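PDB 4YWO: mercuric reductase from Metallosphaera sedula, which probably reduces mercuric ion to elemental mercury with electrons from NADPH, using bound FAD as its cofactor. Local coordinates for residues E240-K243 and K247-I250; M192-K197 and E226-A231; E69-A74 and S80-P85; G279-L282 and I288-D291. All coordinates share one frame; numbering follows the deposited sequence. Where two conformers were deposited one is given.

Interaction 1: residues E240-K243 and K247-I250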
loop_
_atom_site.group_PDB
_atom_site.type_symbol
_atom_site.label_atom_id
_atom_site.label_comp_id
_atom_site.label_asym_id
_atom_site.label_seq_id
_atom_site.Cartn_x
_atom_site.Cartn_y
_atom_site.Cartn_z
ATOM N N GLU A 240 19.933 -2.676 -38.183
ATOM C CA GLU A 240 19.873 -3.980 -38.763
ATOM C C GLU A 240 20.102 -5.056 -37.701
ATOM O O GLU A 240 20.785 -4.819 -36.666
ATOM C CB GLU A 240 20.990 -4.045 -39.825
ATOM C CG GLU A 240 20.998 -5.313 -40.653
ATOM C CD GLU A 240 22.228 -5.413 -41.598
ATOM O OE1 GLU A 240 23.052 -4.457 -41.638
ATOM O OE2 GLU A 240 22.339 -6.463 -42.279
ATOM N N VAL A 241 19.568 -6.232 -37.950
ATOM C CA VAL A 241 19.888 -7.422 -37.211
ATOM C C VAL A 241 20.425 -8.534 -38.117
ATOM O O VAL A 241 19.888 -8.780 -39.201
ATOM C CB VAL A 241 18.606 -7.945 -36.464
ATOM C CG1 VAL A 241 18.922 -9.139 -35.626
ATOM C CG2 VAL A 241 18.032 -6.831 -35.593
ATOM N N ARG A 242 21.421 -9.206 -37.623
ATOM C CA ARG A 242 21.988 -10.377 -38.331
ATOM C C ARG A 242 22.317 -11.491 -37.384
ATOM O O ARG A 242 22.303 -11.307 -36.158
ATOM C CB ARG A 242 23.168 -9.975 -39.256
ATOM C CG ARG A 242 24.311 -9.197 -38.696
ATOM C CD ARG A 242 25.337 -8.865 -39.812
ATOM N NE ARG A 242 26.522 -8.164 -39.269
ATOM C CZ ARG A 242 27.589 -8.745 -38.689
ATOM N NH1 ARG A 242 27.726 -10.080 -38.615
ATOM N NH2 ARG A 242 28.552 -7.974 -38.184
ATOM N N LYS A 243 22.539 -12.688 -37.918
ATOM C CA LYS A 243 22.860 -13.828 -37.122
ATOM C C LYS A 243 24.351 -14.143 -37.219
ATOM O O LYS A 243 24.865 -14.332 -38.341
ATOM C CB LYS A 243 22.040 -15.028 -37.630
ATOM C CG LYS A 243 22.187 -16.342 -36.877
ATOM C CD LYS A 243 21.787 -16.246 -35.401
ATOM C CE LYS A 243 21.917 -17.594 -34.704
ATOM N NZ LYS A 243 21.340 -17.515 -33.335
ATOM N N LYS A 247 22.662 -13.625 -31.854
ATOM C CA LYS A 247 21.981 -12.631 -32.622
ATOM C C LYS A 247 22.672 -11.349 -32.448
ATOM O O LYS A 247 23.065 -10.970 -31.308
ATOM C CB LYS A 247 20.488 -12.534 -32.245
ATOM C CG LYS A 247 19.742 -13.829 -32.295
ATOM C CD LYS A 247 18.242 -13.719 -32.216
ATOM C CE LYS A 247 17.640 -15.087 -32.209
ATOM N NZ LYS A 247 16.230 -15.024 -32.272
ATOM N N ILE A 248 22.874 -10.634 -33.570
ATOM C CA ILE A 248 23.596 -9.369 -33.574
ATOM C C ILE A 248 22.691 -8.196 -33.916
ATOM O O ILE A 248 22.096 -8.154 -35.014
ATOM C CB ILE A 248 24.837 -9.360 -34.535
ATOM C CG1 ILE A 248 25.770 -10.541 -34.194
ATOM C CG2 ILE A 248 25.582 -8.069 -34.351
ATOM C CD1 ILE A 248 26.805 -10.843 -35.269
ATOM N N VAL A 249 22.522 -7.271 -32.963
ATOM C CA VAL A 249 21.825 -6.053 -33.205
ATOM C C VAL A 249 22.858 -4.944 -33.526
ATOM O O VAL A 249 23.713 -4.612 -32.723
ATOM C CB VAL A 249 20.885 -5.649 -32.005
ATOM C CG1 VAL A 249 20.135 -4.372 -32.361
ATOM C CG2 VAL A 249 19.995 -6.836 -31.672
ATOM N N ILE A 250 22.793 -4.445 -34.752
ATOM C CA ILE A 250 23.703 -3.428 -35.241
ATOM C C ILE A 250 23.019 -2.090 -35.059
ATOM O O ILE A 250 21.942 -1.831 -35.511
ATOM C CB ILE A 250 24.049 -3.660 -36.748
ATOM C CG1 ILE A 250 24.737 -5.043 -36.922
ATOM C CG2 ILE A 250 24.969 -2.557 -37.261
ATOM C CD1 ILE A 250 24.491 -5.670 -38.276
#

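Interaction 2: residues M192-K197 and E226-A231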
loop_
_atom_site.group_PDB
_atom_site.type_symbol
_atom_site.label_atom_id
_atom_site.label_comp_id
_atom_site.label_asym_id
_atom_site.label_seq_id
_atom_site.Cartn_x
_atom_site.Cartn_y
_atom_site.Cartn_z
ATOM N N MET A 192 13.373 -8.812 -14.581
ATOM C CA MET A 192 13.026 -10.161 -14.454
ATOM C C MET A 192 14.175 -11.062 -14.929
ATOM O O MET A 192 14.643 -11.910 -14.154
ATOM C CB MET A 192 11.784 -10.499 -15.270
ATOM C CG MET A 192 11.229 -11.915 -15.220
ATOM S SD MET A 192 9.999 -12.239 -16.502
ATOM C CE MET A 192 8.712 -11.014 -16.136
ATOM N N TYR A 193 14.690 -10.803 -16.154
ATOM C CA TYR A 193 15.722 -11.722 -16.688
ATOM C C TYR A 193 17.027 -11.466 -16.074
ATOM O O TYR A 193 17.777 -12.422 -15.776
ATOM C CB TYR A 193 15.740 -11.589 -18.241
ATOM C CG TYR A 193 14.784 -12.555 -18.925
ATOM C CD1 TYR A 193 13.388 -12.466 -18.836
ATOM C CD2 TYR A 193 15.272 -13.692 -19.616
ATOM C CE1 TYR A 193 12.529 -13.441 -19.378
ATOM C CE2 TYR A 193 14.436 -14.586 -20.189
ATOM C CZ TYR A 193 13.088 -14.503 -20.094
ATOM O OH TYR A 193 12.278 -15.444 -20.628
ATOM N N SER A 194 17.372 -10.225 -15.732
ATOM C CA SER A 194 18.644 -10.011 -15.008
ATOM C C SER A 194 18.687 -10.727 -13.669
ATOM O O SER A 194 19.712 -11.309 -13.270
ATOM C CB SER A 194 18.961 -8.540 -14.903
ATOM O OG SER A 194 18.066 -7.852 -14.085
ATOM N N ARG A 195 17.549 -10.845 -13.024
ATOM C CA ARG A 195 17.419 -11.531 -11.708
ATOM C C ARG A 195 17.358 -13.047 -11.894
ATOM O O ARG A 195 17.137 -13.823 -10.972
ATOM C CB ARG A 195 16.226 -10.961 -10.925
ATOM C CG ARG A 195 16.474 -9.567 -10.459
ATOM C CD ARG A 195 15.286 -9.073 -9.621
ATOM N NE ARG A 195 15.604 -7.804 -8.958
ATOM C CZ ARG A 195 14.915 -7.305 -7.893
ATOM N NH1 ARG A 195 13.811 -7.888 -7.513
ATOM N NH2 ARG A 195 15.437 -6.221 -7.310
ATOM N N MET A 196 17.374 -13.454 -13.181
ATOM C CA MET A 196 17.560 -14.920 -13.515
ATOM C C MET A 196 18.930 -15.244 -14.069
ATOM O O MET A 196 19.044 -16.257 -14.814
ATOM C CB MET A 196 16.479 -15.380 -14.374
ATOM C CG MET A 196 15.185 -15.199 -13.674
ATOM S SD MET A 196 13.826 -15.627 -14.633
ATOM C CE MET A 196 12.482 -15.132 -13.467
ATOM N N LYS A 197 19.920 -14.424 -13.772
ATOM C CA LYS A 197 21.286 -14.583 -14.179
ATOM C C LYS A 197 21.475 -14.514 -15.709
ATOM O O LYS A 197 22.301 -15.209 -16.290
ATOM C CB LYS A 197 21.773 -15.956 -13.666
ATOM C CG LYS A 197 23.153 -15.958 -13.100
ATOM C CD LYS A 197 23.559 -17.411 -12.869
ATOM C CE LYS A 197 24.925 -17.517 -12.218
ATOM N NZ LYS A 197 25.904 -16.575 -12.800
ATOM N N GLU A 226 20.411 -0.404 -13.623
ATOM C CA GLU A 226 21.855 -0.547 -13.399
ATOM C C GLU A 226 22.147 -1.224 -12.136
ATOM O O GLU A 226 23.128 -2.066 -12.108
ATOM C CB GLU A 226 22.536 0.799 -13.544
ATOM C CG GLU A 226 22.496 1.248 -15.024
ATOM C CD GLU A 226 23.170 2.600 -15.326
ATOM O OE1 GLU A 226 23.441 3.359 -14.363
ATOM O OE2 GLU A 226 23.355 2.932 -16.558
ATOM N N ASN A 227 21.311 -1.062 -11.120
ATOM C CA ASN A 227 21.507 -1.753 -9.835
ATOM C C ASN A 227 21.392 -3.286 -9.999
ATOM O O ASN A 227 21.952 -4.021 -9.213
ATOM C CB ASN A 227 20.520 -1.233 -8.749
ATOM C CG ASN A 227 20.852 0.160 -8.222
ATOM O OD1 ASN A 227 21.932 0.732 -8.469
ATOM N ND2 ASN A 227 19.877 0.745 -7.480
ATOM N N ASP A 228 20.699 -3.782 -11.021
ATOM C CA ASP A 228 20.655 -5.231 -11.266
ATOM C C ASP A 228 21.544 -5.655 -12.414
ATOM O O ASP A 228 21.460 -6.765 -12.923
ATOM C CB ASP A 228 19.248 -5.701 -11.573
ATOM C CG ASP A 228 18.541 -6.239 -10.314
ATOM O OD1 ASP A 228 19.158 -6.871 -9.459
ATOM O OD2 ASP A 228 17.363 -6.041 -10.237
ATOM N N GLY A 229 22.424 -4.809 -12.828
ATOM C CA GLY A 229 23.398 -5.198 -13.814
ATOM C C GLY A 229 22.926 -5.110 -15.224
ATOM O O GLY A 229 23.586 -5.608 -16.115
ATOM N N VAL A 230 21.825 -4.450 -15.481
ATOM C CA VAL A 230 21.394 -4.242 -16.827
ATOM C C VAL A 230 22.212 -3.117 -17.462
ATOM O O VAL A 230 22.393 -2.069 -16.856
ATOM C CB VAL A 230 19.869 -3.843 -16.871
ATOM C CG1 VAL A 230 19.395 -3.542 -18.270
ATOM C CG2 VAL A 230 18.981 -4.892 -16.251
ATOM N N ALA A 231 22.598 -3.293 -18.704
ATOM C CA ALA A 231 23.314 -2.285 -19.522
ATOM C C ALA A 231 22.193 -1.471 -20.191
ATOM O O ALA A 231 21.355 -2.006 -20.918
ATOM C CB ALA A 231 24.137 -2.965 -20.627
#

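Interaction 3: residues E69-A74 and S80-P85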
loop_
_atom_site.group_PDB
_atom_site.type_symbol
_atom_site.label_atom_id
_atom_site.label_comp_id
_atom_site.label_asym_id
_atom_site.label_seq_id
_atom_site.Cartn_x
_atom_site.Cartn_y
_atom_site.Cartn_z
ATOM N N GLU A 69 12.081 -11.573 -7.316
ATOM C CA GLU A 69 12.267 -10.825 -6.109
ATOM C C GLU A 69 12.614 -11.694 -4.892
ATOM O O GLU A 69 13.516 -11.339 -4.113
ATOM C CB GLU A 69 11.032 -9.949 -5.811
ATOM C CG GLU A 69 11.111 -9.262 -4.463
ATOM C CD GLU A 69 10.396 -9.978 -3.254
ATOM O OE1 GLU A 69 9.219 -10.462 -3.407
ATOM O OE2 GLU A 69 11.001 -9.976 -2.088
ATOM N N ILE A 70 11.913 -12.754 -4.657
ATOM C CA ILE A 70 12.152 -13.534 -3.416
ATOM C C ILE A 70 13.512 -14.234 -3.503
ATOM O O ILE A 70 14.210 -14.343 -2.530
ATOM C CB ILE A 70 11.038 -14.513 -3.062
ATOM C CG1 ILE A 70 10.821 -15.589 -4.114
ATOM C CG2 ILE A 70 9.730 -13.744 -2.834
ATOM C CD1 ILE A 70 9.734 -16.575 -3.821
ATOM N N TYR A 71 13.890 -14.642 -4.708
ATOM C CA TYR A 71 15.238 -15.247 -4.839
ATOM C C TYR A 71 16.301 -14.223 -4.683
ATOM O O TYR A 71 17.413 -14.559 -4.088
ATOM C CB TYR A 71 15.425 -16.044 -6.186
ATOM C CG TYR A 71 14.881 -17.408 -6.161
ATOM C CD1 TYR A 71 13.536 -17.678 -6.296
ATOM C CD2 TYR A 71 15.727 -18.527 -6.030
ATOM C CE1 TYR A 71 13.011 -18.954 -6.212
ATOM C CE2 TYR A 71 15.190 -19.789 -5.976
ATOM C CZ TYR A 71 13.913 -20.049 -6.045
ATOM O OH TYR A 71 13.347 -21.312 -5.974
ATOM N N LYS A 72 16.136 -13.004 -5.211
ATOM C CA LYS A 72 17.097 -11.933 -5.045
ATOM C C LYS A 72 17.289 -11.676 -3.543
ATOM O O LYS A 72 18.436 -11.550 -3.079
ATOM C CB LYS A 72 16.681 -10.655 -5.785
ATOM C CG LYS A 72 17.652 -9.502 -5.506
ATOM C CD LYS A 72 17.938 -8.560 -6.605
ATOM C CE LYS A 72 19.015 -7.450 -6.328
ATOM N NZ LYS A 72 20.322 -8.067 -6.181
ATOM N N LYS A 73 16.203 -11.577 -2.813
ATOM C CA LYS A 73 16.330 -11.325 -1.353
ATOM C C LYS A 73 17.058 -12.443 -0.690
ATOM O O LYS A 73 17.904 -12.208 0.205
ATOM C CB LYS A 73 15.035 -10.891 -0.674
ATOM C CG LYS A 73 15.329 -10.272 0.693
ATOM C CD LYS A 73 16.059 -8.941 0.527
ATOM C CE LYS A 73 16.384 -8.277 1.817
ATOM N NZ LYS A 73 17.248 -7.124 1.443
ATOM N N ALA A 74 16.684 -13.657 -1.034
ATOM C CA ALA A 74 17.400 -14.835 -0.488
ATOM C C ALA A 74 18.911 -14.792 -0.748
ATOM O O ALA A 74 19.714 -15.149 0.184
ATOM C CB ALA A 74 16.795 -16.120 -0.962
ATOM N N SER A 80 24.395 -16.676 -0.901
ATOM C CA SER A 80 24.417 -17.797 -1.841
ATOM C C SER A 80 24.024 -17.350 -3.218
ATOM O O SER A 80 23.402 -16.308 -3.400
ATOM C CB SER A 80 23.485 -18.890 -1.386
ATOM O OG SER A 80 23.929 -19.344 -0.144
ATOM N N GLU A 81 24.406 -18.118 -4.222
ATOM C CA GLU A 81 24.121 -17.762 -5.615
ATOM C C GLU A 81 22.889 -18.572 -6.057
ATOM O O GLU A 81 22.968 -19.332 -6.972
ATOM C CB GLU A 81 25.357 -18.043 -6.488
ATOM C CG GLU A 81 26.374 -16.911 -6.382
ATOM C CD GLU A 81 25.838 -15.595 -6.948
ATOM O OE1 GLU A 81 25.793 -15.467 -8.202
ATOM O OE2 GLU A 81 25.459 -14.684 -6.153
ATOM N N VAL A 82 21.778 -18.479 -5.348
ATOM C CA VAL A 82 20.599 -19.191 -5.676
ATOM C C VAL A 82 19.691 -18.291 -6.589
ATOM O O VAL A 82 19.423 -17.188 -6.241
ATOM C CB VAL A 82 19.934 -19.584 -4.403
ATOM C CG1 VAL A 82 19.588 -18.334 -3.563
ATOM C CG2 VAL A 82 18.746 -20.421 -4.649
ATOM N N TYR A 83 19.466 -18.774 -7.808
ATOM C CA TYR A 83 18.555 -18.138 -8.798
ATOM C C TYR A 83 17.306 -19.002 -8.998
ATOM O O TYR A 83 17.273 -20.205 -8.791
ATOM C CB TYR A 83 19.324 -17.886 -10.099
ATOM C CG TYR A 83 20.381 -16.840 -9.945
ATOM C CD1 TYR A 83 21.665 -17.197 -9.516
ATOM C CD2 TYR A 83 20.138 -15.545 -10.212
ATOM C CE1 TYR A 83 22.635 -16.249 -9.345
ATOM C CE2 TYR A 83 21.133 -14.578 -10.050
ATOM C CZ TYR A 83 22.356 -14.964 -9.604
ATOM O OH TYR A 83 23.291 -13.978 -9.487
ATOM N N PRO A 84 16.230 -18.376 -9.483
ATOM C CA PRO A 84 15.050 -19.136 -9.680
ATOM C C PRO A 84 15.245 -20.284 -10.743
ATOM O O PRO A 84 15.898 -19.992 -11.735
ATOM C CB PRO A 84 14.110 -18.128 -10.269
ATOM C CG PRO A 84 14.574 -16.819 -9.793
ATOM C CD PRO A 84 16.065 -16.941 -9.742
ATOM N N PRO A 85 14.666 -21.427 -10.497
ATOM C CA PRO A 85 14.909 -22.529 -11.455
ATOM C C PRO A 85 14.165 -22.184 -12.816
ATOM O O PRO A 85 13.152 -21.510 -12.839
ATOM C CB PRO A 85 14.289 -23.712 -10.760
ATOM C CG PRO A 85 13.275 -23.176 -9.813
ATOM C CD PRO A 85 13.848 -21.860 -9.359
#

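Interaction 4: residues G279-L282 and I288-D291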
loop_
_atom_site.group_PDB
_atom_site.type_symbol
_atom_site.label_atom_id
_atom_site.label_comp_id
_atom_site.label_asym_id
_atom_site.label_seq_id
_atom_site.Cartn_x
_atom_site.Cartn_y
_atom_site.Cartn_z
ATOM N N GLY A 279 -18.696 2.261 -40.699
ATOM C CA GLY A 279 -18.615 3.690 -40.508
ATOM C C GLY A 279 -17.770 4.086 -39.269
ATOM O O GLY A 279 -18.002 5.099 -38.674
ATOM N N VAL A 280 -16.857 3.205 -38.874
ATOM C CA VAL A 280 -15.992 3.469 -37.698
ATOM C C VAL A 280 -14.644 3.899 -38.231
ATOM O O VAL A 280 -14.137 3.333 -39.196
ATOM C CB VAL A 280 -15.888 2.190 -36.859
ATOM C CG1 VAL A 280 -14.864 2.362 -35.723
ATOM C CG2 VAL A 280 -17.234 1.789 -36.308
ATOM N N ARG A 281 -14.066 4.910 -37.601
ATOM C CA ARG A 281 -12.806 5.495 -37.999
ATOM C C ARG A 281 -11.686 5.267 -36.981
ATOM O O ARG A 281 -11.956 4.826 -35.846
ATOM C CB ARG A 281 -12.985 7.010 -38.177
ATOM C CG ARG A 281 -14.016 7.349 -39.290
ATOM C CD ARG A 281 -14.499 8.790 -39.279
ATOM N NE ARG A 281 -13.377 9.695 -39.116
ATOM C CZ ARG A 281 -13.377 10.812 -38.369
ATOM N NH1 ARG A 281 -14.467 11.196 -37.679
ATOM N NH2 ARG A 281 -12.255 11.538 -38.284
ATOM N N LEU A 282 -10.472 5.548 -37.384
ATOM C CA LEU A 282 -9.311 5.401 -36.527
ATOM C C LEU A 282 -8.846 6.754 -36.039
ATOM O O LEU A 282 -9.123 7.761 -36.682
ATOM C CB LEU A 282 -8.175 4.748 -37.246
ATOM C CG LEU A 282 -8.423 3.344 -37.759
ATOM C CD1 LEU A 282 -7.207 2.752 -38.409
ATOM C CD2 LEU A 282 -8.926 2.392 -36.645
ATOM N N ILE A 288 -9.294 2.818 -32.355
ATOM C CA ILE A 288 -10.668 3.237 -32.696
ATOM C C ILE A 288 -10.924 4.596 -32.156
ATOM O O ILE A 288 -10.759 4.879 -30.930
ATOM C CB ILE A 288 -11.725 2.205 -32.318
ATOM C CG1 ILE A 288 -11.448 0.916 -33.145
ATOM C CG2 ILE A 288 -13.134 2.714 -32.530
ATOM C CD1 ILE A 288 -12.334 -0.235 -32.815
ATOM N N LYS A 289 -11.395 5.469 -33.029
ATOM C CA LYS A 289 -11.864 6.841 -32.662
ATOM C C LYS A 289 -13.161 6.849 -32.006
ATOM O O LYS A 289 -14.196 6.390 -32.536
ATOM C CB LYS A 289 -11.921 7.703 -33.923
ATOM C CG LYS A 289 -12.249 9.190 -33.626
ATOM C CD LYS A 289 -11.939 9.892 -34.962
ATOM C CE LYS A 289 -11.860 11.387 -34.844
ATOM N NZ LYS A 289 -13.054 11.959 -34.180
ATOM N N VAL A 290 -13.168 7.345 -30.744
ATOM C CA VAL A 290 -14.354 7.438 -29.925
ATOM C C VAL A 290 -14.456 8.801 -29.218
ATOM O O VAL A 290 -13.419 9.482 -29.074
ATOM C CB VAL A 290 -14.526 6.354 -28.791
ATOM C CG1 VAL A 290 -14.664 4.956 -29.389
ATOM C CG2 VAL A 290 -13.369 6.444 -27.746
ATOM N N ASP A 291 -15.676 9.143 -28.843
ATOM C CA ASP A 291 -15.866 10.341 -27.981
ATOM C C ASP A 291 -15.626 9.978 -26.518
ATOM O O ASP A 291 -15.276 8.864 -26.245
ATOM C CB ASP A 291 -17.207 10.990 -28.251
ATOM C CG ASP A 291 -18.359 10.167 -27.850
ATOM O OD1 ASP A 291 -18.226 9.194 -27.082
ATOM O OD2 ASP A 291 -19.537 10.477 -28.291
HETATM O O HOH W 1 -15.220 6.220 -35.142
#

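Interaction 1: residues E240-K243 and K247-I250
R242 and I248 form a hydrogen-bonded pair of an antiparallel hairpin: R242 N donates to I248 O at 2.9 Å, in the carbonyl plane, and I248 N returns a bond to R242 O at 2.7 Å. Two residues along, I250 N binds E240 O at 2.8 Å, while the reverse bond from E240 N is weak. Between these, V241 and V249 form a non-hydrogen-bonded pair, but V241 CA makes a CH...O contact of 3.2 Å with I248 O.

The arginine side chain is laid across the partner strand. At CB the R242 chi1 of 53° sets its course, placing CG between the backbone N and the carbonyl carbon. From CG to NE the chain is extended, crossing I250 at roughly a right angle. CG and CD each come within van der Waals range of I250 CD1, and R242 NE passes I250 CD1 at 3.4 Å. Beyond it CZ nears I248 CD1, and R242 NH1 approaches I248 CD1 at 3.6 Å, obliquely to the guanidinium plane. NH2 makes a salt bridge with E255, which holds the charged end toward strand 254-258.

On the opposite face, V241, V249 and K247 pack on I261 of strand 260-263, and K247 NZ pairs with E260. Backbone bonds of K247 with A258 and V249 with V256 make strand 247-251 the middle of a three-stranded antiparallel sheet, flanked by 238-243 and 254-258.

Interaction 2: residues M192-K197 and E226-A231
R195 carries CG opposite its carbonyl carbon (chi1 -70°) and continues extended as far as NE, which brings the NE edge of the guanidinium to D228, the two side chains crossing at about a right angle. The aspartate has an unusual chi1 of -96°, and R195 NE donates to D228 OD2 at 2.8 Å with an N-H...O angle of 162°. This salt bridge uses the syn side of the carboxylate, with NE somewhat out of the carboxylate plane; the two flat groups stand nearly perpendicular, so a single bond carries the pairing and no two-pronged match forms. R195 CG also lies 3.6 Å from D228 OD2. The other nitrogens are engaged elsewhere, NH1 with Q348, and D228 OD1 forms a long, weak ion pair with K72.

Next to the bridge S194 OG lies 3.5 Å from D228 CB, a van der Waals contact with a carbon; the hydroxyl itself is hydrogen-bonded to A190 O and Q191 O in its own helix. V230 closes the interface by laying CG2 3.8 Å from S194 OG.

Both segments are helix ends. K197 and G229, each with positive phi, are the C-prime residues of Schellman motifs that terminate helices 184-194 and 215-227. These helices alternate with strands 176-180, 199-203 and 231-233 of a parallel sheet, the beta-alpha-beta pattern of a Rossmann fold, consistent with the NADPH-binding domain of this reductase family.

Interaction 3: residues E69-A74 and S80-P85
Y71 lays its ring against the chain of V82 to P85, in the connection from helix 58-78 to helix 87-110 within the nucleotide-disulphide oxidoreductase fold. Its CG stands anti to the carbonyl carbon (chi1 -82°), which puts the ring against P84. The second segment begins at S80, whose N binds T78 OG1 near the end of the first helix.

V82 is the first residue to pack on that helix. Its CG2 lies at the edge of the Y71 ring, 3.8 Å from CD2, while V82 CG1 comes within 4.4 Å of A74 CB. Its carbonyl O is also at that ring edge, near the plane, and is bonded to R75 NH1.

Y83 directs its CB away from the helix and meets Y71 through its backbone: Y83 C is 3.4 Å from Y71 CD2. Its ring packs on R75 and K197, and Y83 OH donates to E81 OE1 at 3.2 Å, on the syn side of the carboxylate but 33° out of its plane.

P84 then lies over one ring face. Its CA sits 3.6 Å from the centroid of the Y71 ring and only 6° off the normal, a well-centred CH-pi contact, and P84 CG reaches Y71 CG at 3.7 Å. Y71 and A74 also pack on V77 of the second subunit, so the helix joins this loop to the dimer interface.

P85 finishes the run at the phenolic end of the ring, where P85 CD lies 3.5 Å from Y71 OH.

Interaction 4: residues G279-L282 and I288-D291
V280 and I288 form the close-packed side of this contact: V280 CG1 and I288 CG2 meet at 3.6 Å, both methyls anti to their own backbone N. Just beside them the backbones are joined by K289 N, which donates to R281 O at 2.9 Å; the bond is straight at the hydrogen (167°), but the donor is tilted 30° from the carbonyl plane. A water extends the link, accepting from R281 N at 3.0 Å and donating to K289 O at 2.8 Å, in the place of a second direct bond.

L282 and I288 make a single beta bridge in the long loop between strands 267-269 and 301-303. The latter is the outermost strand of the parallel sheet of the FAD-binding Rossmann fold, and V280 packs on its I301 and I288 on its A303. The I288 side chain is about 9 Å from the bound FAD.

The other side is looser and more exposed. Here R281 and K289 run alongside each other, pointing the same way, and K289 CD rests over one face of the guanidinium, offset toward its rim. Their like charges come near, with R281 NH1 3.8 Å from K289 NZ; R281 NH1 also has a long, weak ion pair with D297.

Overall arrangement
Along the chain the contacts follow the order interaction 3, interaction 2, interaction 1, interaction 4, all within the pyridine nucleotide-disulphide oxidoreductase range. Interaction 1, its centre about 22 Å from that of interaction 2, lies in the antiparallel sheet beside strand 260-263 of the four-stranded parallel sheet whose strands alternate with helices 184-194 and 215-227, probably the NADPH-binding unit. Interaction 4 lies across the chain centre, near the FAD-binding sheet, its centre about 41 Å from that of interaction 2. Interactions 2 and 3 touch, their centres 12 Å apart: K72 packs on D228 and R195, and the R195 carbonyl O meets Y83 and P84, joining helix 58-78 and its following loop to the ends of helices 184-194 and 215-227.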